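PDB 2EF5: arginase from Thermus thermophilus, which probably hydrolyses L-arginine to L-ornithine and urea, using two manganese ions per subunit. Local coordinates for residues D161-G166 against E201-H206; L210-S215 against A250-V255. All blocks are in the same frame, centred on the assembly; numbering follows the deposited sequence.

How the contacts relate
Contact 1 and contact 2 both reach the same parallel sheet of the arginase fold, with centres about 11 Å apart. They follow one another in the chain: helix 196-206 of contact 1 leads into strand 212-217 of contact 2. They also touch. Leu204 O probably accepts a hydrogen bond from Arg254 NH2 at 2.9 Å, and Leu204 CD2 packs on Leu212 CD1 at 3.7 Å. Neither contact binds metal itself. The side chains of Val162 in contact 1 and Val214 in contact 2 each lie about 12 Å from a bound manganese, and strand 212-217 runs on to the manganese ligand Asp217.

Contact 1 (D161-G166 against E201-H206); sequences DVVLVG and EEVLKH
Val163 faces the helix and touches it at two residues, Val203 and His206. Ahead of it in the chain, Asp161 reaches His206 through water. Water 1 donates to Asp161 OD1 at 2.7 Å and to His206 O at 2.9 Å, so it ties Asp161 to the last turn of the helix. Asp161 OD1 also forms a salt bridge with Arg111. At Val162 the backbone does the work. Water 2 lies within hydrogen-bonding distance of both Val162 O and His206 NE2, the latter at 3.0 Å, a second bridge between the segments. Val163 carries the direct contact, with one methyl for each helix residue. CG1, anti to the backbone N (chi1 -179°), meets Val203 CG2 at 3.6 Å. CG2, on the other branch, reaches His206 CD2 at 3.5 Å, approaching the ring obliquely. Val165 also points toward the helix, and its CG2 lies 4.1 Å from Val203 CG2. That one methyl of Val203 therefore serves two valines of the strand.

The strand and helix axes are 9.3 Å apart and run nearly antiparallel, at 168°. Helix 196-206 packs on the parallel sheet of the alpha/beta arginase fold and lies between strands 184-187 and 212-217 in the chain. Val203 also touches Val115 on the adjoining strand 113-117. On the outer side, Lys205 forms a salt bridge with Asp158 of a second subunit.

No direct hydrogen bond joins the two segments. The direct contact is largely apolar, so polar linkage to segment 161-166 depends on water at the His206 end.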
loop_
_atom_site.group_PDB
_atom_site.type_symbol
_atom_site.label_atom_id
_atom_site.label_comp_id
_atom_site.label_asym_id
_atom_site.label_seq_id
_atom_site.Cartn_x
_atom_site.Cartn_y
_atom_site.Cartn_z
ATOM N N ASP A 161 -11.367 9.059 24.570
ATOM C CA ASP A 161 -10.652 10.034 25.381
ATOM C C ASP A 161 -9.448 9.355 26.033
ATOM O O ASP A 161 -8.951 9.799 27.068
ATOM C CB ASP A 161 -11.564 10.629 26.457
ATOM C CG ASP A 161 -12.747 11.380 25.871
ATOM O OD1 ASP A 161 -12.555 12.087 24.863
ATOM O OD2 ASP A 161 -13.863 11.277 26.427
ATOM N N VAL A 162 -8.988 8.272 25.410
ATOM C CA VAL A 162 -7.840 7.517 25.906
ATOM C C VAL A 162 -6.717 7.504 24.871
ATOM O O VAL A 162 -6.961 7.371 23.677
ATOM C CB VAL A 162 -8.211 6.045 26.220
ATOM C CG1 VAL A 162 -6.941 5.241 26.567
ATOM C CG2 VAL A 162 -9.206 5.987 27.380
ATOM N N VAL A 163 -5.484 7.660 25.336
ATOM C CA VAL A 163 -4.327 7.622 24.450
ATOM C C VAL A 163 -3.251 6.792 25.134
ATOM O O VAL A 163 -2.932 7.026 26.296
ATOM C CB VAL A 163 -3.750 9.040 24.156
ATOM C CG1 VAL A 163 -2.560 8.926 23.221
ATOM C CG2 VAL A 163 -4.814 9.936 23.518
ATOM N N LEU A 164 -2.727 5.806 24.413
ATOM C CA LEU A 164 -1.676 4.934 24.918
ATOM C C LEU A 164 -0.365 5.418 24.309
ATOM O O LEU A 164 -0.310 5.709 23.114
ATOM C CB LEU A 164 -1.932 3.487 24.490
ATOM C CG LEU A 164 -2.947 2.667 25.289
ATOM C CD1 LEU A 164 -3.369 1.418 24.512
ATOM C CD2 LEU A 164 -2.307 2.273 26.617
ATOM N N VAL A 165 0.684 5.494 25.124
ATOM C CA VAL A 165 1.985 5.948 24.644
ATOM C C VAL A 165 3.096 5.030 25.129
ATOM O O VAL A 165 3.189 4.739 26.322
ATOM C CB VAL A 165 2.299 7.392 25.143
ATOM C CG1 VAL A 165 3.640 7.869 24.574
ATOM C CG2 VAL A 165 1.175 8.349 24.750
ATOM N N GLY A 166 3.929 4.578 24.195
ATOM C CA GLY A 166 5.053 3.722 24.532
ATOM C C GLY A 166 4.816 2.227 24.436
ATOM O O GLY A 166 5.696 1.445 24.779
ATOM N N GLU A 201 2.296 16.515 21.487
ATOM C CA GLU A 201 1.440 17.557 20.923
ATOM C C GLU A 201 0.139 16.925 20.439
ATOM O O GLU A 201 -0.945 17.449 20.680
ATOM C CB GLU A 201 2.142 18.248 19.746
ATOM C CG GLU A 201 3.518 18.822 20.073
ATOM C CD GLU A 201 3.462 20.148 20.814
ATOM O OE1 GLU A 201 2.649 20.287 21.756
ATOM O OE2 GLU A 201 4.249 21.053 20.458
ATOM N N GLU A 202 0.256 15.795 19.753
ATOM C CA GLU A 202 -0.915 15.091 19.243
ATOM C C GLU A 202 -1.810 14.559 20.360
ATOM O O GLU A 202 -3.033 14.524 20.226
ATOM C CB GLU A 202 -0.479 13.955 18.316
ATOM C CG GLU A 202 -0.074 14.440 16.931
ATOM C CD GLU A 202 0.323 13.310 16.004
ATOM O OE1 GLU A 202 -0.132 12.167 16.225
ATOM O OE2 GLU A 202 1.079 13.565 15.042
ATOM N N VAL A 203 -1.200 14.138 21.462
ATOM C CA VAL A 203 -1.963 13.641 22.598
ATOM C C VAL A 203 -2.836 14.778 23.138
ATOM O O VAL A 203 -4.040 14.611 23.347
ATOM C CB VAL A 203 -1.021 13.133 23.735
ATOM C CG1 VAL A 203 -1.788 12.961 25.031
ATOM C CG2 VAL A 203 -0.388 11.813 23.334
ATOM N N LEU A 204 -2.224 15.937 23.364
ATOM C CA LEU A 204 -2.953 17.083 23.891
ATOM C C LEU A 204 -4.077 17.543 22.962
ATOM O O LEU A 204 -5.128 17.996 23.429
ATOM C CB LEU A 204 -1.989 18.243 24.143
ATOM C CG LEU A 204 -0.987 18.041 25.281
ATOM C CD1 LEU A 204 -0.025 19.215 25.326
ATOM C CD2 LEU A 204 -1.732 17.899 26.599
ATOM N N LYS A 205 -3.846 17.432 21.656
ATOM C CA LYS A 205 -4.834 17.838 20.660
ATOM C C LYS A 205 -5.997 16.858 20.677
ATOM O O LYS A 205 -7.168 17.254 20.718
ATOM C CB LYS A 205 -4.202 17.854 19.263
ATOM C CG LYS A 205 -5.100 18.402 18.157
ATOM C CD LYS A 205 -5.257 19.917 18.252
ATOM C CE LYS A 205 -5.948 20.495 17.017
ATOM N NZ LYS A 205 -5.926 21.993 17.008
ATOM N N HIS A 206 -5.660 15.572 20.649
ATOM C CA HIS A 206 -6.656 14.511 20.657
ATOM C C HIS A 206 -7.551 14.597 21.890
ATOM O O HIS A 206 -8.721 14.219 21.840
ATOM C CB HIS A 206 -5.966 13.151 20.630
ATOM C CG HIS A 206 -6.901 12.000 20.427
ATOM N ND1 HIS A 206 -7.545 11.765 19.233
ATOM C CD2 HIS A 206 -7.312 11.025 21.276
ATOM C CE1 HIS A 206 -8.317 10.697 19.353
ATOM N NE2 HIS A 206 -8.190 10.232 20.583
HETATM O O HOH W 1 -10.976 13.846 23.543
HETATM O O HOH W 2 -8.648 7.468 21.575
#

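Contact 2 (L210-S215 against A250-V255)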
loop_
_atom_site.group_PDB
_atom_site.type_symbol
_atom_site.label_atom_id
_atom_site.label_comp_id
_atom_site.label_asym_id
_atom_site.label_seq_id
_atom_site.Cartn_x
_atom_site.Cartn_y
_atom_site.Cartn_z
ATOM N N LEU A 210 -9.895 18.849 27.794
ATOM C CA LEU A 210 -10.197 17.950 28.903
ATOM C C LEU A 210 -9.144 17.906 29.993
ATOM O O LEU A 210 -7.954 18.096 29.732
ATOM C CB LEU A 210 -10.365 16.518 28.391
ATOM C CG LEU A 210 -11.403 16.181 27.325
ATOM C CD1 LEU A 210 -11.273 14.709 26.961
ATOM C CD2 LEU A 210 -12.803 16.483 27.845
ATOM N N PRO A 211 -9.577 17.683 31.243
ATOM C CA PRO A 211 -8.596 17.600 32.328
ATOM C C PRO A 211 -7.919 16.260 32.046
ATOM O O PRO A 211 -8.553 15.343 31.515
ATOM C CB PRO A 211 -9.464 17.570 33.582
ATOM C CG PRO A 211 -10.757 16.961 33.098
ATOM C CD PRO A 211 -10.953 17.640 31.768
ATOM N N LEU A 212 -6.647 16.129 32.389
ATOM C CA LEU A 212 -5.945 14.896 32.079
ATOM C C LEU A 212 -5.445 14.083 33.256
ATOM O O LEU A 212 -4.906 14.631 34.221
ATOM C CB LEU A 212 -4.764 15.218 31.172
ATOM C CG LEU A 212 -5.092 15.974 29.884
ATOM C CD1 LEU A 212 -3.790 16.368 29.196
ATOM C CD2 LEU A 212 -5.949 15.102 28.969
ATOM N N HIS A 213 -5.644 12.768 33.167
ATOM C CA HIS A 213 -5.159 11.840 34.182
ATOM C C HIS A 213 -4.016 11.077 33.524
ATOM O O HIS A 213 -4.182 10.483 32.458
ATOM C CB HIS A 213 -6.241 10.842 34.605
ATOM C CG HIS A 213 -5.748 9.795 35.553
ATOM N ND1 HIS A 213 -5.069 8.672 35.132
ATOM C CD2 HIS A 213 -5.767 9.736 36.905
ATOM C CE1 HIS A 213 -4.690 7.969 36.183
ATOM N NE2 HIS A 213 -5.100 8.594 37.273
ATOM N N VAL A 214 -2.852 11.099 34.148
ATOM C CA VAL A 214 -1.706 10.396 33.590
ATOM C C VAL A 214 -1.414 9.144 34.407
ATOM O O VAL A 214 -1.226 9.218 35.612
ATOM C CB VAL A 214 -0.452 11.298 33.585
ATOM C CG1 VAL A 214 0.763 10.498 33.107
ATOM C CG2 VAL A 214 -0.687 12.509 32.688
ATOM N N SER A 215 -1.389 7.993 33.751
ATOM C CA SER A 215 -1.108 6.750 34.446
ATOM C C SER A 215 0.241 6.270 33.930
ATOM O O SER A 215 0.363 5.834 32.788
ATOM C CB SER A 215 -2.207 5.718 34.160
ATOM O OG SER A 215 -2.138 4.658 35.092
ATOM N N ALA A 250 2.852 18.785 31.196
ATOM C CA ALA A 250 2.801 19.763 32.275
ATOM C C ALA A 250 2.468 21.155 31.738
ATOM O O ALA A 250 1.650 21.867 32.323
ATOM C CB ALA A 250 4.133 19.795 33.018
ATOM N N GLU A 251 3.100 21.534 30.625
ATOM C CA GLU A 251 2.883 22.851 30.008
ATOM C C GLU A 251 1.417 23.124 29.682
ATOM O O GLU A 251 0.968 24.267 29.736
ATOM C CB GLU A 251 3.697 22.998 28.711
ATOM C CG GLU A 251 5.214 23.062 28.878
ATOM C CD GLU A 251 5.954 23.265 27.552
ATOM O OE1 GLU A 251 5.402 22.911 26.483
ATOM O OE2 GLU A 251 7.098 23.767 27.578
ATOM N N SER A 252 0.672 22.077 29.331
ATOM C CA SER A 252 -0.741 22.225 28.984
ATOM C C SER A 252 -1.526 22.773 30.164
ATOM O O SER A 252 -2.545 23.431 29.982
ATOM C CB SER A 252 -1.345 20.879 28.587
ATOM O OG SER A 252 -1.583 20.093 29.744
ATOM N N GLY A 253 -1.053 22.486 31.372
ATOM C CA GLY A 253 -1.730 22.961 32.566
ATOM C C GLY A 253 -3.032 22.225 32.832
ATOM O O GLY A 253 -3.797 22.607 33.718
ATOM N N ARG A 254 -3.275 21.158 32.076
ATOM C CA ARG A 254 -4.497 20.378 32.218
ATOM C C ARG A 254 -4.379 19.063 32.988
ATOM O O ARG A 254 -5.389 18.389 33.204
ATOM C CB ARG A 254 -5.089 20.092 30.837
ATOM C CG ARG A 254 -5.686 21.313 30.146
ATOM C CD ARG A 254 -6.494 20.903 28.928
ATOM N NE ARG A 254 -5.695 20.678 27.720
ATOM C CZ ARG A 254 -5.726 19.560 27.000
ATOM N NH1 ARG A 254 -6.506 18.552 27.367
ATOM N NH2 ARG A 254 -5.009 19.459 25.890
ATOM N N VAL A 255 -3.171 18.685 33.402
ATOM C CA VAL A 255 -3.004 17.436 34.146
ATOM C C VAL A 255 -3.569 17.605 35.559
ATOM O O VAL A 255 -3.203 18.538 36.275
ATOM C CB VAL A 255 -1.511 17.012 34.215
ATOM C CG1 VAL A 255 -1.363 15.744 35.054
ATOM C CG2 VAL A 255 -0.982 16.764 32.810
#
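Arg254 reaches across to Leu210 and Leu212, and its guanidinium meets them in two different ways. NH1 donates to Leu210 O at 2.8 Å, with an N-H...O angle of 158°. The bond lies in the carbonyl plane, on a lone pair, and the oxygen sits close to the guanidinium plane. Arg254 CD lies 3.3 Å from Leu210 O, and the bend at chi3 (-83°) then sets the position of NE. Leu212 approaches differently: its CD1 lies over one face of the guanidinium, while CD2 is 3.8 Å from NH1. The group thus uses its edge for a carbonyl and a face for a leucine methyl. NH2 bonds to Leu204 O, a further tie to the end of helix 196-206.

The backbones pair beside this side chain. Leu212 N donates to Arg254 O at 2.7 Å. Leu212 and Val255 form a parallel bridge, and their side chains share one face of the sheet. Further along, Val214 CG2 meets Val255 CG1 at 4.1 Å.

Before Arg254 the chain leaves its helix at Gly253, which has positive phi. Ser252 OG accepts from Arg254 N at 3.1 Å, closing an ST turn, and also bonds to Leu249 O.

The contact lies within a beta-alpha-beta unit made of strand 212-217, helix 239-252 and strand 255-261. It is where the returning chain rejoins the sheet. Strand 113-117 flanks strand 212-217 on its other edge, and helix 196-206 packs through Leu204 against Ser252.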